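Nucleoprotein (Rift valley fever virus, PDB 3OV9) encapsidates the viral genomic RNA, protecting it from nucleases, and assembles into ring-shaped hexamers to build the nucleocapsid that serves as template for transcription and replication. Local coordinates at residues A[142-147]-A[166-171]; A[60-65]-A[120-125]; A[34-39]-A[205-210]. All coordinates share one frame; numbering follows the deposited sequence.

Contact 1 (A[142-147]-A[166-171])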
loop_
_atom_site.group_PDB
_atom_site.type_symbol
_atom_site.label_atom_id
_atom_site.label_comp_id
_atom_site.label_asym_id
_atom_site.label_seq_id
_atom_site.Cartn_x
_atom_site.Cartn_y
_atom_site.Cartn_z
ATOM N N ARG A 142 20.136 4.240 -37.514
ATOM C CA ARG A 142 20.409 3.017 -36.763
ATOM C C ARG A 142 21.622 3.141 -35.840
ATOM O O ARG A 142 21.633 2.571 -34.757
ATOM C CB ARG A 142 20.559 1.816 -37.706
ATOM C CG ARG A 142 19.263 1.033 -37.965
ATOM C CD ARG A 142 18.164 1.908 -38.544
ATOM N NE ARG A 142 17.026 1.135 -39.046
ATOM C CZ ARG A 142 15.841 1.660 -39.346
ATOM N NH1 ARG A 142 15.620 2.959 -39.184
ATOM N NH2 ARG A 142 14.867 0.883 -39.801
ATOM N N HIS A 143 22.628 3.908 -36.265
ATOM C CA HIS A 143 23.840 4.121 -35.467
ATOM C C HIS A 143 23.565 4.719 -34.079
ATOM O O HIS A 143 24.394 4.592 -33.173
ATOM C CB HIS A 143 24.832 5.016 -36.222
ATOM C CG HIS A 143 25.400 4.388 -37.457
ATOM N ND1 HIS A 143 24.804 4.509 -38.693
ATOM C CD2 HIS A 143 26.517 3.646 -37.647
ATOM C CE1 HIS A 143 25.526 3.864 -39.593
ATOM N NE2 HIS A 143 26.570 3.332 -38.985
ATOM N N MET A 144 22.409 5.366 -33.924
ATOM C CA MET A 144 22.033 6.031 -32.671
ATOM C C MET A 144 21.278 5.115 -31.699
ATOM O O MET A 144 20.954 5.524 -30.582
ATOM C CB MET A 144 21.178 7.277 -32.957
ATOM C CG MET A 144 21.910 8.441 -33.618
ATOM S SD MET A 144 20.868 9.904 -33.801
ATOM C CE MET A 144 22.128 11.153 -34.080
ATOM N N MET A 145 21.007 3.882 -32.121
ATOM C CA MET A 145 20.093 3.000 -31.389
ATOM C C MET A 145 20.749 2.135 -30.305
ATOM O O MET A 145 20.460 0.943 -30.178
ATOM C CB MET A 145 19.272 2.147 -32.365
ATOM C CG MET A 145 18.305 2.954 -33.216
ATOM S SD MET A 145 17.317 1.938 -34.337
ATOM C CE MET A 145 16.418 0.923 -33.165
ATOM N N HIS A 146 21.632 2.751 -29.523
ATOM C CA HIS A 146 22.128 2.167 -28.272
ATOM C C HIS A 146 22.716 3.289 -27.417
ATOM O O HIS A 146 23.232 4.263 -27.968
ATOM C CB HIS A 146 23.168 1.071 -28.527
ATOM C CG HIS A 146 23.365 0.154 -27.359
ATOM N ND1 HIS A 146 24.413 0.291 -26.474
ATOM C CD2 HIS A 146 22.623 -0.884 -26.905
ATOM C CE1 HIS A 146 24.324 -0.641 -25.543
ATOM N NE2 HIS A 146 23.245 -1.365 -25.778
ATOM N N PRO A 147 22.624 3.181 -26.072
ATOM C CA PRO A 147 23.235 4.223 -25.233
ATOM C C PRO A 147 24.733 4.419 -25.495
ATOM O O PRO A 147 25.259 5.513 -25.253
ATOM C CB PRO A 147 22.988 3.715 -23.810
ATOM C CG PRO A 147 21.725 2.927 -23.926
ATOM C CD PRO A 147 21.798 2.254 -25.269
ATOM N N LEU A 166 21.971 15.176 -30.211
ATOM C CA LEU A 166 21.542 14.661 -28.911
ATOM C C LEU A 166 20.028 14.489 -28.805
ATOM O O LEU A 166 19.563 13.490 -28.259
ATOM C CB LEU A 166 22.085 15.525 -27.766
ATOM C CG LEU A 166 23.603 15.457 -27.542
ATOM C CD1 LEU A 166 24.026 16.371 -26.403
ATOM C CD2 LEU A 166 24.076 14.026 -27.287
ATOM N N ASP A 167 19.270 15.447 -29.341
ATOM C CA ASP A 167 17.808 15.346 -29.385
ATOM C C ASP A 167 17.371 14.133 -30.211
ATOM O O ASP A 167 16.493 13.375 -29.788
ATOM C CB ASP A 167 17.176 16.627 -29.948
ATOM C CG ASP A 167 17.208 17.795 -28.962
ATOM O OD1 ASP A 167 17.505 17.594 -27.765
ATOM O OD2 ASP A 167 16.919 18.930 -29.395
ATOM N N ALA A 168 17.995 13.950 -31.377
ATOM C CA ALA A 168 17.723 12.797 -32.243
ATOM C C ALA A 168 17.997 11.475 -31.525
ATOM O O ALA A 168 17.184 10.552 -31.588
ATOM C CB ALA A 168 18.537 12.883 -33.531
ATOM N N HIS A 169 19.141 11.399 -30.845
ATOM C CA HIS A 169 19.521 10.231 -30.045
ATOM C C HIS A 169 18.546 10.018 -28.885
ATOM O O HIS A 169 18.198 8.879 -28.562
ATOM C CB HIS A 169 20.963 10.400 -29.537
ATOM C CG HIS A 169 21.428 9.320 -28.603
ATOM N ND1 HIS A 169 21.372 7.978 -28.917
ATOM C CD2 HIS A 169 21.990 9.394 -27.373
ATOM C CE1 HIS A 169 21.864 7.272 -27.914
ATOM N NE2 HIS A 169 22.246 8.107 -26.964
ATOM N N SER A 170 18.100 11.119 -28.283
ATOM C CA SER A 170 17.170 11.079 -27.149
ATOM C C SER A 170 15.791 10.516 -27.512
ATOM O O SER A 170 15.093 9.979 -26.643
ATOM C CB SER A 170 17.036 12.459 -26.504
ATOM O OG SER A 170 18.261 12.862 -25.905
ATOM N N LEU A 171 15.404 10.631 -28.784
ATOM C CA LEU A 171 14.157 10.021 -29.259
ATOM C C LEU A 171 14.199 8.511 -29.047
ATOM O O LEU A 171 13.245 7.931 -28.521
ATOM C CB LEU A 171 13.878 10.359 -30.730
ATOM C CG LEU A 171 12.529 9.883 -31.294
ATOM C CD1 LEU A 171 11.376 10.747 -30.785
ATOM C CD2 LEU A 171 12.544 9.854 -32.818
HETATM O O HOH W 1 23.154 7.576 -24.283
#
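A side-chain-to-backbone tie between His169 and Met144 fastens the loop ahead of helix 159-180 to the flank of that same helix, within the orthogonal helical bundle of the nucleoprotein. His169 ND1 donates to Met144 O at 3.0 Å. The hydrogen lies well off the line of the bond, with an N-H...O angle of 132°, yet the donor sits in the carbonyl plane on a lone pair, and the oxygen lies almost exactly in the imidazole plane. CG of His169, anti to the backbone N (chi1 175°), carries the ring toward the loop. Further round the rim, CE1 of His169 meets the carbonyl His146 O at 3.3 Å. A water extends the link: it lies 2.9 Å from His169 NE2 and donates to Pro147 O at 3.1 Å. Both ring nitrogens thus have partners, which should fix the rotation of the imidazole. Beside this polar edge the Met144 chain, extended beyond CG, lays its thioether against the helix, with SD 3.8 Å from Ala168 CB and CE close to the same methyl. Phe149 meets the His169 ring with the planes inclined, and Met200 of helix 189-204 also touches that side chain. Val234 of helix 232-243 packs on both Met144 and Ala168, so the loop is held at a junction of three helices.

Contact 2 (A[60-65]-A[120-125])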
loop_
_atom_site.group_PDB
_atom_site.type_symbol
_atom_site.label_atom_id
_atom_site.label_comp_id
_atom_site.label_asym_id
_atom_site.label_seq_id
_atom_site.Cartn_x
_atom_site.Cartn_y
_atom_site.Cartn_z
ATOM N N LEU A 60 25.533 -10.021 -27.782
ATOM C CA LEU A 60 24.824 -10.469 -26.591
ATOM C C LEU A 60 24.147 -9.311 -25.850
ATOM O O LEU A 60 22.969 -9.392 -25.502
ATOM C CB LEU A 60 25.807 -11.203 -25.673
ATOM C CG LEU A 60 25.353 -12.293 -24.707
ATOM C CD1 LEU A 60 24.465 -13.330 -25.383
ATOM C CD2 LEU A 60 26.573 -12.957 -24.083
ATOM N N ALA A 61 24.896 -8.231 -25.623
ATOM C CA ALA A 61 24.374 -7.042 -24.951
ATOM C C ALA A 61 23.193 -6.420 -25.692
ATOM O O ALA A 61 22.205 -6.019 -25.079
ATOM C CB ALA A 61 25.484 -6.006 -24.770
ATOM N N LEU A 62 23.305 -6.353 -27.016
ATOM C CA LEU A 62 22.335 -5.640 -27.838
ATOM C C LEU A 62 21.055 -6.429 -28.095
ATOM O O LEU A 62 19.998 -5.840 -28.319
ATOM C CB LEU A 62 22.983 -5.203 -29.162
ATOM C CG LEU A 62 23.749 -3.868 -29.192
ATOM C CD1 LEU A 62 24.656 -3.654 -27.979
ATOM C CD2 LEU A 62 24.554 -3.742 -30.483
ATOM N N THR A 63 21.148 -7.755 -28.045
ATOM C CA THR A 63 20.001 -8.603 -28.376
ATOM C C THR A 63 19.375 -9.312 -27.170
ATOM O O THR A 63 18.203 -9.695 -27.223
ATOM C CB THR A 63 20.328 -9.624 -29.500
ATOM O OG1 THR A 63 21.284 -10.581 -29.033
ATOM C CG2 THR A 63 20.870 -8.914 -30.750
ATOM N N ARG A 64 20.139 -9.476 -26.091
ATOM C CA ARG A 64 19.627 -10.146 -24.885
ATOM C C ARG A 64 19.660 -9.281 -23.626
ATOM O O ARG A 64 18.881 -9.500 -22.699
ATOM C CB ARG A 64 20.358 -11.471 -24.633
ATOM C CG ARG A 64 20.159 -12.548 -25.703
ATOM C CD ARG A 64 18.682 -12.900 -25.954
ATOM N NE ARG A 64 17.958 -13.318 -24.748
ATOM C CZ ARG A 64 17.861 -14.575 -24.310
ATOM N NH1 ARG A 64 18.453 -15.569 -24.959
ATOM N NH2 ARG A 64 17.169 -14.839 -23.209
ATOM N N GLY A 65 20.564 -8.305 -23.585
ATOM C CA GLY A 65 20.635 -7.388 -22.452
ATOM C C GLY A 65 21.887 -7.522 -21.604
ATOM O O GLY A 65 22.925 -7.996 -22.071
ATOM N N VAL A 120 23.377 -1.418 -37.425
ATOM C CA VAL A 120 22.869 -1.483 -38.798
ATOM C C VAL A 120 22.411 -2.907 -39.141
ATOM O O VAL A 120 21.355 -3.097 -39.752
ATOM C CB VAL A 120 23.928 -0.981 -39.817
ATOM C CG1 VAL A 120 23.426 -1.118 -41.247
ATOM C CG2 VAL A 120 24.300 0.469 -39.517
ATOM N N VAL A 121 23.196 -3.896 -38.727
ATOM C CA VAL A 121 22.859 -5.305 -38.953
ATOM C C VAL A 121 21.781 -5.777 -37.968
ATOM O O VAL A 121 20.885 -6.542 -38.336
ATOM C CB VAL A 121 24.117 -6.216 -38.862
ATOM C CG1 VAL A 121 23.741 -7.703 -38.882
ATOM C CG2 VAL A 121 25.095 -5.906 -39.989
ATOM N N LEU A 122 21.863 -5.298 -36.728
ATOM C CA LEU A 122 21.063 -5.840 -35.623
ATOM C C LEU A 122 19.682 -5.208 -35.421
ATOM O O LEU A 122 18.918 -5.654 -34.560
ATOM C CB LEU A 122 21.867 -5.778 -34.316
ATOM C CG LEU A 122 23.115 -6.660 -34.224
ATOM C CD1 LEU A 122 23.999 -6.236 -33.058
ATOM C CD2 LEU A 122 22.738 -8.121 -34.102
ATOM N N SER A 123 19.375 -4.186 -36.223
ATOM C CA SER A 123 18.150 -3.376 -36.126
ATOM C C SER A 123 16.872 -4.120 -35.712
ATOM O O SER A 123 16.190 -3.711 -34.772
ATOM C CB SER A 123 17.913 -2.640 -37.452
ATOM O OG SER A 123 16.718 -1.882 -37.422
ATOM N N GLU A 124 16.561 -5.206 -36.411
ATOM C CA GLU A 124 15.297 -5.915 -36.201
ATOM C C GLU A 124 15.293 -6.877 -35.006
ATOM O O GLU A 124 14.270 -7.505 -34.714
ATOM C CB GLU A 124 14.860 -6.630 -37.487
ATOM C CG GLU A 124 14.559 -5.686 -38.651
ATOM C CD GLU A 124 13.608 -4.560 -38.273
ATOM O OE1 GLU A 124 12.472 -4.849 -37.836
ATOM O OE2 GLU A 124 13.999 -3.384 -38.410
ATOM N N TRP A 125 16.424 -6.977 -34.310
ATOM C CA TRP A 125 16.528 -7.845 -33.134
ATOM C C TRP A 125 16.812 -7.088 -31.833
ATOM O O TRP A 125 17.080 -7.698 -30.793
ATOM C CB TRP A 125 17.558 -8.953 -33.364
ATOM C CG TRP A 125 17.228 -9.813 -34.545
ATOM C CD1 TRP A 125 16.208 -10.720 -34.641
ATOM C CD2 TRP A 125 17.911 -9.843 -35.802
ATOM N NE1 TRP A 125 16.219 -11.313 -35.880
ATOM C CE2 TRP A 125 17.254 -10.793 -36.614
ATOM C CE3 TRP A 125 19.018 -9.158 -36.323
ATOM C CZ2 TRP A 125 17.666 -11.080 -37.919
ATOM C CZ3 TRP A 125 19.428 -9.444 -37.621
ATOM C CH2 TRP A 125 18.752 -10.396 -38.405
HETATM O O HOH W 2 16.339 -7.559 -28.187
HETATM O O HOH W 3 16.542 -10.136 -29.974
#
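Leu62 and Thr63, in the last turn of helix 50-63, meet Leu122 and Trp125 where helix 112-122 runs out into a 3-10 turn, a packing of two helix C-termini in the bundle. The apolar part centres on Leu122. Its CD1 lies 3.6 Å from Leu62 CD2, and its CD2 lies 3.9 Å from Thr63 CG2, so one branch serves each neighbour and the leucine crosses both side chains at about a right angle. Thr63 can offer its methyl because CG2 is anti to the carbonyl carbon, beside the backbone N, while OG1 turns back to bond Val59 O in its own helix. The same methyl also faces Trp125 CB, at 4.2 Å.

Subunit contacts lie close by: segment 60-65 belongs to the region essential for oligomerization, Trp125 is probably important for dimerization, and Val25 of a neighbouring subunit packs on Leu122. Arg64 NH1 bonds Phe28 O of that subunit.

No direct hydrogen bond crosses the contact, and water does the polar work. Two waters lie within bonding distance of both Thr63 O and Trp125 O, between the two helix ends, though they cannot donate to all the acceptors around them at once. The nearer of the two to Thr63 O stands 3.0 Å from that oxygen and 2.7 Å from Trp125 O.

Contact 3 (A[34-39]-A[205-210]). With NA (sodium ion), chain E.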
loop_
_atom_site.group_PDB
_atom_site.type_symbol
_atom_site.label_atom_id
_atom_site.label_comp_id
_atom_site.label_asym_id
_atom_site.label_seq_id
_atom_site.Cartn_x
_atom_site.Cartn_y
_atom_site.Cartn_z
ATOM N N ASP A 34 34.325 3.195 -16.998
ATOM C CA ASP A 34 35.713 3.545 -17.263
ATOM C C ASP A 34 36.204 2.742 -18.462
ATOM O O ASP A 34 36.602 1.587 -18.313
ATOM C CB ASP A 34 36.552 3.230 -16.019
ATOM C CG ASP A 34 37.989 3.718 -16.123
ATOM O OD1 ASP A 34 38.552 3.786 -17.236
ATOM O OD2 ASP A 34 38.569 4.021 -15.059
ATOM N N ALA A 35 36.176 3.367 -19.639
ATOM C CA ALA A 35 36.499 2.693 -20.906
ATOM C C ALA A 35 37.905 2.090 -20.961
ATOM O O ALA A 35 38.080 0.964 -21.435
ATOM C CB ALA A 35 36.278 3.632 -22.077
ATOM N N ARG A 36 38.900 2.837 -20.486
ATOM C CA ARG A 36 40.283 2.351 -20.477
ATOM C C ARG A 36 40.442 1.099 -19.615
ATOM O O ARG A 36 41.147 0.163 -20.002
ATOM C CB ARG A 36 41.253 3.447 -20.016
ATOM C CG ARG A 36 41.460 4.553 -21.033
ATOM C CD ARG A 36 42.280 5.702 -20.452
ATOM N NE ARG A 36 42.399 6.809 -21.399
ATOM C CZ ARG A 36 41.514 7.796 -21.530
ATOM N NH1 ARG A 36 40.425 7.837 -20.769
ATOM N NH2 ARG A 36 41.721 8.749 -22.431
ATOM N N ARG A 37 39.780 1.081 -18.460
ATOM C CA ARG A 37 39.806 -0.084 -17.579
ATOM C C ARG A 37 39.073 -1.273 -18.206
ATOM O O ARG A 37 39.521 -2.413 -18.076
ATOM C CB ARG A 37 39.236 0.253 -16.196
ATOM C CG ARG A 37 39.407 -0.847 -15.135
ATOM C CD ARG A 37 40.857 -1.288 -14.940
ATOM N NE ARG A 37 40.972 -2.273 -13.864
ATOM C CZ ARG A 37 41.956 -3.160 -13.744
ATOM N NH1 ARG A 37 42.932 -3.216 -14.641
ATOM N NH2 ARG A 37 41.957 -4.006 -12.722
ATOM N N VAL A 38 37.963 -0.997 -18.891
ATOM C CA VAL A 38 37.197 -2.042 -19.584
ATOM C C VAL A 38 38.071 -2.773 -20.610
ATOM O O VAL A 38 38.132 -4.005 -20.613
ATOM C CB VAL A 38 35.908 -1.480 -20.255
ATOM C CG1 VAL A 38 35.302 -2.500 -21.224
ATOM C CG2 VAL A 38 34.879 -1.100 -19.203
ATOM N N ILE A 39 38.755 -2.007 -21.456
ATOM C CA ILE A 39 39.624 -2.579 -22.490
ATOM C C ILE A 39 40.833 -3.295 -21.869
ATOM O O ILE A 39 41.241 -4.357 -22.345
ATOM C CB ILE A 39 40.050 -1.514 -23.530
ATOM C CG1 ILE A 39 38.814 -0.967 -24.252
ATOM C CG2 ILE A 39 41.039 -2.091 -24.553
ATOM C CD1 ILE A 39 39.056 0.292 -25.029
ATOM N N ASN A 205 30.879 13.839 -22.867
ATOM C CA ASN A 205 31.940 14.725 -22.377
ATOM C C ASN A 205 33.186 14.023 -21.825
ATOM O O ASN A 205 34.091 14.681 -21.307
ATOM C CB ASN A 205 31.369 15.688 -21.328
ATOM C CG ASN A 205 30.363 16.665 -21.914
ATOM O OD1 ASN A 205 30.648 17.360 -22.889
ATOM N ND2 ASN A 205 29.183 16.729 -21.311
ATOM N N SER A 206 33.247 12.699 -21.952
ATOM C CA SER A 206 34.363 11.933 -21.390
ATOM C C SER A 206 35.668 12.159 -22.154
ATOM O O SER A 206 35.662 12.616 -23.299
ATOM C CB SER A 206 34.034 10.442 -21.346
ATOM O OG SER A 206 34.307 9.830 -22.592
ATOM N N ASN A 207 36.784 11.823 -21.513
ATOM C CA ASN A 207 38.101 11.999 -22.119
ATOM C C ASN A 207 38.525 10.821 -23.004
ATOM O O ASN A 207 39.694 10.717 -23.381
ATOM C CB ASN A 207 39.160 12.289 -21.043
ATOM C CG ASN A 207 39.411 11.104 -20.117
ATOM O OD1 ASN A 207 38.868 10.015 -20.306
ATOM N ND2 ASN A 207 40.245 11.317 -19.104
ATOM N N PHE A 208 37.575 9.945 -23.336
ATOM C CA PHE A 208 37.881 8.756 -24.127
ATOM C C PHE A 208 37.449 8.878 -25.589
ATOM O O PHE A 208 36.254 8.997 -25.888
ATOM C CB PHE A 208 37.285 7.497 -23.496
ATOM C CG PHE A 208 37.788 6.231 -24.113
ATOM C CD1 PHE A 208 39.089 5.794 -23.869
ATOM C CD2 PHE A 208 36.974 5.485 -24.954
ATOM C CE1 PHE A 208 39.568 4.625 -24.446
ATOM C CE2 PHE A 208 37.443 4.311 -25.533
ATOM C CZ PHE A 208 38.743 3.881 -25.279
ATOM N N ILE A 209 38.442 8.797 -26.478
ATOM C CA ILE A 209 38.321 9.096 -27.916
ATOM C C ILE A 209 38.257 10.614 -28.127
ATOM O O ILE A 209 37.328 11.279 -27.657
ATOM C CB ILE A 209 37.131 8.354 -28.630
ATOM C CG1 ILE A 209 37.141 6.837 -28.346
ATOM C CG2 ILE A 209 37.126 8.640 -30.134
ATOM C CD1 ILE A 209 38.365 6.073 -28.843
ATOM N N SER A 210 39.264 11.150 -28.816
ATOM C CA SER A 210 39.382 12.592 -29.062
ATOM C C SER A 210 38.150 13.178 -29.753
ATOM O O SER A 210 37.424 12.463 -30.453
ATOM C CB SER A 210 40.638 12.895 -29.885
ATOM O OG SER A 210 40.500 12.441 -31.220
HETATM NA NA NA E . 37.389 13.253 -25.621
HETATM O O HOH W 4 39.633 14.168 -24.950
#
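Arg36 grips Asn207 with both terminal nitrogens: NH1 donates to the side-chain OD1 at 2.7 Å, and NH2 to the backbone O of Asn207 at 3.0 Å. The bonds are fairly straight (153° and 160°), and each donor stands above the plane of the carbonyl it meets. The arginine chain, extended from CG to NE, spans the distance, and Asn207 folds its amide toward it, with CG between the backbone N and the carbonyl carbon (chi1 67°).

The guanidinium also lies beside the Phe208 ring, nearly perpendicular to it: CD1 of Phe208 sits over the centre of the cationic plane, while Arg36 CZ lies at the edge of the ring. Over one ring face comes Ala35 CB, 3.6 Å from the centroid of Phe208 in a CH-pi contact. Ile39 CD1 adds a contact to Phe208 CZ at 3.6 Å. Arg8 of a neighbouring subunit packs on both Phe208 and Ile39.

Either side of Asn207 and Phe208 in the sequence, Ser206 O at 3.0 Å and Ile209 O at 2.8 Å bind a sodium ion, together with a water. Helix 35-46, N-capped by Asp34, is thus docked on an interhelical loop that forms a backbone-carbonyl cation site.

How the contacts relate
The three contacts illustrate how a bundle without strands is joined at loops and helix ends, by direct bonds, packing or water. Contacts 1 and 2 lie side by side, their centres 15 Å apart, and touch directly: His146 NE2 is 3.5 Å from Leu62 CD1. Contact 3, which joins the most distant parts of the sequence, is centred 19 Å from contact 1 and 23 Å from contact 2 and touches neither. It alone carries bound ligands, sodium and, through Ser206, the nitrite pocket. Contacts 2 and 3 both meet a second subunit. Between side chains, the probable RNA-binding Ser105 is about 5 Å from His146 and 7 Å from Leu62, and Arg106 about 8 Å from Ala35.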